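Local atomic coordinates of S12 family peptidase (Streptomyces sp. 82F2, PDB entry 3WWX), a protein that probably hydrolyses amide bonds with D-stereospecificity, as a serine hydrolase of the beta-lactamase-related S12 peptidase family. Residues Y109-D114 and S159-V164; D132-K137 and N230-G235. All blocks are in the same frame, centred on the assembly; numbering follows the deposited sequence.

Interaction 1 (Y109-D114 and S159-V164); sequences YSYTED and SNTNFV
The Tyr111 ring takes Thr161 at one edge, where OG1 lies 3.4 Å from Tyr111 CD1 and near the ring plane. Asn160 CB and Val164 CG2 both approach Tyr111 CE1 obliquely, each at 3.6 Å, and from outside the pair Phe117 meets the same ring edge-to-face. The Asn160 amide is turned 61° from this ring. Its ND2 donates to Thr112 OG1 at 2.9 Å, with the acceptor only 4° out of the amide plane. The other end of that amide, OD1, accepts from Lys56 NZ. Asn160 closes the Tyr-Xaa-Asn motif and Lys56 the Ser-Xaa-Xaa-Lys motif of the penicillin-recognising serine hydrolase fold. With ND2 held by Thr112 and OD1 by Lys56, the amide's rotation is set from both ends, consistent with a second-shell role for Thr112. Ser110 OG, anti to its backbone N (chi1 -171°), reaches the start of helix 160-174 and accepts from Asn160 N at 3.0 Å. Next to it, Thr161 OG1 works twice: it donates to Tyr109 O at 2.6 Å, in the carbonyl plane and on a lone pair, and accepts from Tyr111 N at 2.9 Å. Ser159 OG has its main partner in Ile108 O and caps Thr161 N only weakly.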
ATOM      1  N   TYR A 109      -6.123  16.723   2.365  1.00 10.11           N
ATOM      2  CA  TYR A 109      -6.464  16.521   0.971  1.00  9.66           C
ATOM      3  C   TYR A 109      -5.464  15.581   0.315  1.00  9.02           C
ATOM      4  O   TYR A 109      -4.258  15.776   0.440  1.00  9.83           O
ATOM      5  CB  TYR A 109      -6.450  17.881   0.262  1.00 10.78           C
ATOM      6  CG  TYR A 109      -6.924  17.866  -1.157  1.00  8.84           C
ATOM      7  CD1 TYR A 109      -6.123  17.395  -2.185  1.00 10.73           C
ATOM      8  CD2 TYR A 109      -8.193  18.358  -1.488  1.00 13.44           C
ATOM      9  CE1 TYR A 109      -6.578  17.373  -3.496  1.00 10.78           C
ATOM     10  CE2 TYR A 109      -8.644  18.345  -2.802  1.00 16.33           C
ATOM     11  CZ  TYR A 109      -7.828  17.833  -3.793  1.00 14.03           C
ATOM     12  OH  TYR A 109      -8.246  17.829  -5.112  1.00 14.34           O
ATOM     13  N   SER A 110      -6.006  14.605  -0.391  1.00  9.82           N
ATOM     14  CA  SER A 110      -5.209  13.611  -1.114  1.00  9.48           C
ATOM     15  C   SER A 110      -4.763  14.149  -2.481  1.00  8.80           C
ATOM     16  O   SER A 110      -5.590  14.419  -3.356  1.00 10.08           O
ATOM     17  CB  SER A 110      -6.024  12.342  -1.296  1.00 10.53           C
ATOM     18  OG  SER A 110      -5.188  11.323  -1.803  1.00 10.66           O
ATOM     19  N   TYR A 111      -3.451  14.308  -2.668  1.00  9.71           N
ATOM     20  CA  TYR A 111      -2.937  15.000  -3.855  1.00  9.13           C
ATOM     21  C   TYR A 111      -3.324  14.268  -5.133  1.00  9.74           C
ATOM     22  O   TYR A 111      -3.377  14.875  -6.202  1.00 10.01           O
ATOM     23  CB  TYR A 111      -1.410  15.182  -3.806  1.00 10.37           C
ATOM     24  CG  TYR A 111      -0.649  13.867  -3.867  1.00 10.87           C
ATOM     25  CD1 TYR A 111      -0.331  13.186  -2.704  1.00  9.94           C
ATOM     26  CD2 TYR A 111      -0.256  13.308  -5.073  1.00 10.61           C
ATOM     27  CE1 TYR A 111       0.357  11.978  -2.732  1.00 10.75           C
ATOM     28  CE2 TYR A 111       0.434  12.084  -5.104  1.00  9.47           C
ATOM     29  CZ  TYR A 111       0.730  11.453  -3.932  1.00 10.20           C
ATOM     30  OH  TYR A 111       1.415  10.250  -3.925  1.00 10.17           O
ATOM     31  N   THR A 112      -3.567  12.967  -5.045  1.00  9.82           N
ATOM     32  CA  THR A 112      -3.887  12.194  -6.238  1.00 10.35           C
ATOM     33  C   THR A 112      -5.271  12.524  -6.781  1.00 11.84           C
ATOM     34  O   THR A 112      -5.596  12.137  -7.898  1.00 13.68           O
ATOM     35  CB  THR A 112      -3.809  10.674  -5.947  1.00 10.73           C
ATOM     36  OG1 THR A 112      -4.578  10.359  -4.785  1.00 12.25           O
ATOM     37  CG2 THR A 112      -2.367  10.259  -5.702  1.00 11.50           C
ATOM     38  N   GLU A 113      -6.067  13.246  -5.996  1.00 10.98           N
ATOM     39  CA  GLU A 113      -7.387  13.707  -6.425  1.00 11.57           C
ATOM     40  C   GLU A 113      -7.376  15.105  -7.030  1.00 11.24           C
ATOM     41  O   GLU A 113      -8.391  15.554  -7.564  1.00 13.98           O
ATOM     42  CB  GLU A 113      -8.346  13.664  -5.248  1.00 12.18           C
ATOM     43  CG  GLU A 113      -8.513  12.283  -4.634  1.00 16.38           C
ATOM     44  CD  GLU A 113      -8.956  11.244  -5.646  1.00 24.82           C
ATOM     45  OE1 GLU A 113      -9.922  11.504  -6.388  1.00 29.01           O
ATOM     46  OE2 GLU A 113      -8.320  10.170  -5.702  1.00 39.11           O
ATOM     47  N   ASP A 114      -6.242  15.787  -6.991  1.00  9.30           N
ATOM     48  CA  ASP A 114      -6.170  17.123  -7.579  1.00 10.74           C
ATOM     49  C   ASP A 114      -6.445  17.011  -9.075  1.00 11.81           C
ATOM     50  O   ASP A 114      -5.862  16.171  -9.740  1.00 10.70           O
ATOM     51  CB  ASP A 114      -4.804  17.720  -7.352  1.00 10.77           C
ATOM     52  CG  ASP A 114      -4.614  18.989  -8.114  1.00 12.76           C
ATOM     53  OD1 ASP A 114      -5.122  20.035  -7.651  1.00 13.26           O
ATOM     54  OD2 ASP A 114      -3.965  18.933  -9.179  1.00 12.98           O
ATOM     55  N   SER A 159      -6.000   9.102   2.217  1.00  9.79           N
ATOM     56  CA  SER A 159      -5.281  10.177   1.539  1.00  8.38           C
ATOM     57  C   SER A 159      -3.813   9.837   1.346  1.00  9.00           C
ATOM     58  O   SER A 159      -3.097   9.522   2.303  1.00 10.03           O
ATOM     59  CB  SER A 159      -5.383  11.478   2.342  1.00 11.14           C
ATOM     60  OG  SER A 159      -4.538  12.455   1.765  1.00 11.40           O
ATOM     61  N   ASN A 160      -3.380   9.881   0.096  1.00  8.53           N
ATOM     62  CA  ASN A 160      -2.004   9.531  -0.213  1.00  8.54           C
ATOM     63  C   ASN A 160      -1.043  10.570   0.340  1.00  9.04           C
ATOM     64  O   ASN A 160       0.109  10.250   0.641  1.00  9.16           O
ATOM     65  CB  ASN A 160      -1.874   9.345  -1.720  1.00  8.78           C
ATOM     66  CG  ASN A 160      -2.577   8.098  -2.184  1.00 10.22           C
ATOM     67  OD1 ASN A 160      -2.318   7.020  -1.656  1.00 10.77           O
ATOM     68  ND2 ASN A 160      -3.536   8.238  -3.073  1.00 13.00           N
ATOM     69  N   THR A 161      -1.502  11.813   0.501  1.00  8.48           N
ATOM     70  CA  THR A 161      -0.646  12.860   1.057  1.00  8.61           C
ATOM     71  C   THR A 161      -0.194  12.483   2.454  1.00  8.92           C
ATOM     72  O   THR A 161       0.920  12.814   2.868  1.00  8.98           O
ATOM     73  CB  THR A 161      -1.383  14.200   1.132  1.00  8.88           C
ATOM     74  OG1 THR A 161      -2.095  14.395  -0.093  1.00 10.07           O
ATOM     75  CG2 THR A 161      -0.387  15.343   1.323  1.00 10.56           C
ATOM     76  N   ASN A 162      -1.031  11.763   3.179  1.00  9.45           N
ATOM     77  CA  ASN A 162      -0.674  11.375   4.538  1.00  9.87           C
ATOM     78  C   ASN A 162       0.613  10.595   4.582  1.00  9.98           C
ATOM     79  O   ASN A 162       1.416  10.812   5.491  1.00 10.12           O
ATOM     80  CB  ASN A 162      -1.774  10.549   5.169  1.00  9.41           C
ATOM     81  CG  ASN A 162      -2.940  11.396   5.615  1.00 10.78           C
ATOM     82  OD1 ASN A 162      -2.750  12.542   6.025  1.00 11.34           O
ATOM     83  ND2 ASN A 162      -4.136  10.847   5.556  1.00 10.39           N
ATOM     84  N   PHE A 163       0.829   9.706   3.613  1.00  9.59           N
ATOM     85  CA  PHE A 163       2.025   8.866   3.637  1.00  9.71           C
ATOM     86  C   PHE A 163       3.219   9.488   2.946  1.00 10.06           C
ATOM     87  O   PHE A 163       4.345   9.165   3.301  1.00  9.82           O
ATOM     88  CB  PHE A 163       1.716   7.448   3.179  1.00 10.08           C
ATOM     89  CG  PHE A 163       1.127   6.618   4.294  1.00  8.70           C
ATOM     90  CD1 PHE A 163      -0.176   6.843   4.728  1.00  9.35           C
ATOM     91  CD2 PHE A 163       1.875   5.652   4.933  1.00 10.60           C
ATOM     92  CE1 PHE A 163      -0.710   6.142   5.783  1.00  9.97           C
ATOM     93  CE2 PHE A 163       1.330   4.934   5.993  1.00 10.70           C
ATOM     94  CZ  PHE A 163       0.036   5.175   6.413  1.00 10.63           C
ATOM     95  N   VAL A 164       3.010  10.418   2.021  1.00  9.48           N
ATOM     96  CA  VAL A 164       4.119  11.252   1.574  1.00  8.67           C
ATOM     97  C   VAL A 164       4.670  12.087   2.747  1.00  8.47           C
ATOM     98  O   VAL A 164       5.889  12.151   2.948  1.00  9.40           O
ATOM     99  CB  VAL A 164       3.710  12.119   0.375  1.00  8.88           C
ATOM    100  CG1 VAL A 164       4.836  13.053  -0.030  1.00 10.33           C
ATOM    101  CG2 VAL A 164       3.321  11.218  -0.788  1.00 10.75           C
TER

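Interaction 2 (D132-K137 and N230-G235); sequences DTWTPK and NPSIAG
Ser232 and Trp134 make the tight centre of this contact. Trp134 N points almost straight at Ser232 OG, 2.9 Å away with an N-H...O angle of 177°, and the same hydroxyl lies at the edge of the indole, in its plane. A chi1 of 67° sets Ser232 OG between its own backbone N and carbonyl carbon, from where it also turns back to donate to Asn230 OD1 at 2.7 Å. That oxygen has a second donor, Ser232 N at 3.0 Å. The two reach it differently: the N-H lies in the carbonyl plane, the hydroxyl well above it. With one bond accepted and one donated, the direction of the Ser232 hydroxyl is defined. Beside these bonds Ile233 CG2 packs obliquely on the pyrrole part of the indole, 3.5 Å from Trp134 CD1, while Phe117 meets that ring edge-to-face from outside the two segments.

The Thr133 end is looser. Asn230 ND2 reaches OG1 of Thr133, an exposed residue, at 3.0 Å, but the bond is bent to 133° and the hydroxyl is tilted from the amide plane; ND2 also bonds Tyr131 O. The CB of Asp132 points away from segment 230-235, and its OD2 is hydrogen-bonded to His129 ND1. Elsewhere, at Trp134 O, the backbones are bridged by a water, which donates to that oxygen at 2.8 Å and to Ser232 O.

Ile233 also touches His306, a residue of the octane 1,8-diamine pocket, and its side chain is about 7 Å from the ligand. Asn230 OD1 accepting from the N-H two residues on defines an Asx turn, here opening the 3-10 segment 231-233 beside the ligand pocket.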
ATOM      1  N   ASP A 132       8.018  11.704 -15.409  1.00 11.93           N
ATOM      2  CA  ASP A 132       8.317  12.937 -14.661  1.00 11.40           C
ATOM      3  C   ASP A 132       8.639  12.620 -13.201  1.00 11.04           C
ATOM      4  O   ASP A 132       8.055  11.701 -12.593  1.00 12.03           O
ATOM      5  CB  ASP A 132       7.129  13.893 -14.692  1.00 13.08           C
ATOM      6  CG  ASP A 132       6.868  14.498 -16.056  1.00 14.14           C
ATOM      7  OD1 ASP A 132       7.572  14.190 -17.039  1.00 17.70           O
ATOM      8  OD2 ASP A 132       5.894  15.259 -16.123  1.00 19.04           O
ATOM      9  N   THR A 133       9.594  13.367 -12.655  1.00 12.04           N
ATOM     10  CA  THR A 133       9.971  13.237 -11.260  1.00 10.74           C
ATOM     11  C   THR A 133       9.190  14.200 -10.398  1.00 14.06           C
ATOM     12  O   THR A 133       9.157  15.408 -10.663  1.00 13.66           O
ATOM     13  CB  THR A 133      11.472  13.462 -11.060  1.00 14.68           C
ATOM     14  OG1 THR A 133      12.182  12.390 -11.688  1.00 15.98           O
ATOM     15  CG2 THR A 133      11.827  13.491  -9.578  1.00 13.49           C
ATOM     16  N   TRP A 134       8.569  13.643  -9.366  1.00 11.65           N
ATOM     17  CA  TRP A 134       7.814  14.399  -8.383  1.00 11.74           C
ATOM     18  C   TRP A 134       8.517  14.305  -7.058  1.00 13.79           C
ATOM     19  O   TRP A 134       8.645  13.209  -6.496  1.00 14.46           O
ATOM     20  CB  TRP A 134       6.407  13.816  -8.207  1.00 12.09           C
ATOM     21  CG  TRP A 134       5.584  13.818  -9.446  1.00 10.45           C
ATOM     22  CD1 TRP A 134       5.647  12.917 -10.469  1.00 11.63           C
ATOM     23  CD2 TRP A 134       4.585  14.764  -9.806  1.00 11.82           C
ATOM     24  NE1 TRP A 134       4.745  13.249 -11.442  1.00 12.57           N
ATOM     25  CE2 TRP A 134       4.069  14.372 -11.056  1.00 12.97           C
ATOM     26  CE3 TRP A 134       4.061  15.905  -9.181  1.00 15.20           C
ATOM     27  CZ2 TRP A 134       3.062  15.092 -11.701  1.00 13.89           C
ATOM     28  CZ3 TRP A 134       3.072  16.611  -9.821  1.00 16.42           C
ATOM     29  CH2 TRP A 134       2.579  16.205 -11.064  1.00 15.87           C
ATOM     30  N   THR A 135       8.953  15.438  -6.521  1.00 10.43           N
ATOM     31  CA  THR A 135       9.499  15.432  -5.173  1.00 10.75           C
ATOM     32  C   THR A 135       8.381  15.307  -4.152  1.00 10.17           C
ATOM     33  O   THR A 135       7.247  15.686  -4.403  1.00 10.54           O
ATOM     34  CB  THR A 135      10.272  16.713  -4.867  1.00 11.59           C
ATOM     35  OG1 THR A 135       9.380  17.830  -4.907  1.00 12.31           O
ATOM     36  CG2 THR A 135      11.409  16.909  -5.863  1.00 13.95           C
ATOM     37  N   PRO A 136       8.685  14.756  -2.976  1.00 10.03           N
ATOM     38  CA  PRO A 136       7.653  14.725  -1.938  1.00  9.82           C
ATOM     39  C   PRO A 136       7.093  16.114  -1.661  1.00 10.86           C
ATOM     40  O   PRO A 136       5.878  16.257  -1.542  1.00 10.52           O
ATOM     41  CB  PRO A 136       8.373  14.134  -0.731  1.00 10.65           C
ATOM     42  CG  PRO A 136       9.432  13.219  -1.376  1.00 12.14           C
ATOM     43  CD  PRO A 136       9.882  13.980  -2.610  1.00 10.18           C
ATOM     44  N   LYS A 137       7.929  17.141  -1.588  1.00 10.71           N
ATOM     45  CA  LYS A 137       7.403  18.473  -1.316  1.00  9.76           C
ATOM     46  C   LYS A 137       6.502  18.963  -2.452  1.00 10.78           C
ATOM     47  O   LYS A 137       5.535  19.690  -2.201  1.00 11.44           O
ATOM     48  CB  LYS A 137       8.536  19.473  -1.007  1.00 13.02           C
ATOM     49  CG  LYS A 137       9.582  19.586  -2.082  1.00 20.31           C
ATOM     50  CD  LYS A 137      10.724  20.537  -1.654  1.00 24.65           C
ATOM     51  CE  LYS A 137      11.786  20.653  -2.748  1.00 29.32           C
ATOM     52  NZ  LYS A 137      12.787  21.722  -2.469  1.00 39.57           N
ATOM     53  N   ASN A 230       7.740   6.386 -13.670  1.00  9.23           N
ATOM     54  CA  ASN A 230       8.515   6.946 -12.569  1.00  9.33           C
ATOM     55  C   ASN A 230       7.688   6.862 -11.286  1.00  9.63           C
ATOM     56  O   ASN A 230       6.660   7.530 -11.176  1.00  9.88           O
ATOM     57  CB  ASN A 230       8.869   8.400 -12.891  1.00 10.32           C
ATOM     58  CG  ASN A 230       9.792   9.035 -11.871  1.00  9.22           C
ATOM     59  OD1 ASN A 230       9.684   8.806 -10.655  1.00  9.94           O
ATOM     60  ND2 ASN A 230      10.705   9.872 -12.358  1.00 10.99           N
ATOM     61  N   PRO A 231       8.106   6.020 -10.318  1.00  9.45           N
ATOM     62  CA  PRO A 231       7.256   5.761  -9.150  1.00 10.79           C
ATOM     63  C   PRO A 231       7.207   6.883  -8.131  1.00 10.88           C
ATOM     64  O   PRO A 231       6.514   6.720  -7.106  1.00 10.10           O
ATOM     65  CB  PRO A 231       7.902   4.526  -8.504  1.00 14.43           C
ATOM     66  CG  PRO A 231       8.866   4.013  -9.469  1.00 12.78           C
ATOM     67  CD  PRO A 231       9.269   5.121 -10.353  1.00  9.81           C
ATOM     68  N   SER A 232       7.898   7.995  -8.399  1.00  9.21           N
ATOM     69  CA  SER A 232       7.835   9.130  -7.483  1.00  9.88           C
ATOM     70  C   SER A 232       6.445   9.753  -7.398  1.00  9.36           C
ATOM     71  O   SER A 232       6.191  10.535  -6.487  1.00 11.89           O
ATOM     72  CB  SER A 232       8.897  10.167  -7.846  1.00 10.52           C
ATOM     73  OG  SER A 232       8.624  10.769  -9.095  1.00 10.68           O
ATOM     74  N   ILE A 233       5.543   9.427  -8.323  1.00  9.95           N
ATOM     75  CA  ILE A 233       4.152   9.820  -8.154  1.00  8.98           C
ATOM     76  C   ILE A 233       3.556   9.281  -6.853  1.00 10.58           C
ATOM     77  O   ILE A 233       2.590   9.843  -6.336  1.00 10.22           O
ATOM     78  CB  ILE A 233       3.259   9.341  -9.310  1.00 10.03           C
ATOM     79  CG1 ILE A 233       3.409   7.847  -9.555  1.00 10.48           C
ATOM     80  CG2 ILE A 233       3.532  10.156 -10.581  1.00 14.18           C
ATOM     81  CD1 ILE A 233       2.297   7.244 -10.444  1.00 13.14           C
ATOM     82  N   ALA A 234       4.131   8.195  -6.335  1.00 10.69           N
ATOM     83  CA  ALA A 234       3.642   7.521  -5.130  1.00  9.16           C
ATOM     84  C   ALA A 234       4.601   7.656  -3.933  1.00 10.02           C
ATOM     85  O   ALA A 234       4.169   7.886  -2.795  1.00 10.83           O
ATOM     86  CB  ALA A 234       3.384   6.046  -5.463  1.00 11.07           C
ATOM     87  N   GLY A 235       5.890   7.489  -4.165  1.00  9.29           N
ATOM     88  CA  GLY A 235       6.856   7.510  -3.086  1.00 10.41           C
ATOM     89  C   GLY A 235       6.441   6.648  -1.910  1.00  8.58           C
ATOM     90  O   GLY A 235       6.068   5.480  -2.075  1.00  8.50           O
TER
HETATM   91  O   HOH W   1       7.798  11.444  -4.502  1.00 15.92           O

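How the interactions relate
From the N terminus the segments come in the order 109-114, 132-137, 159-164, 230-235, so the two contacts cross rather than nest. Interaction 1 closes a loop of 44 intervening residues, bringing the chain before helix 115-121 to the start of helix 160-174. Interaction 2 closes a longer one of 92, from the lead-in to helix 136-144 to the loop that precedes strand 241-242. Their centres lie 12 Å apart, and they touch directly: Tyr111 OH is 2.7 Å from Ile233 O, a probable hydrogen bond, and Val164 CG1 packs 3.7 Å from Pro136 O. Between them they join the loop before helix 115-121, the lead-in to helix 136-144, the start of helix 160-174 and the 230-235 loop.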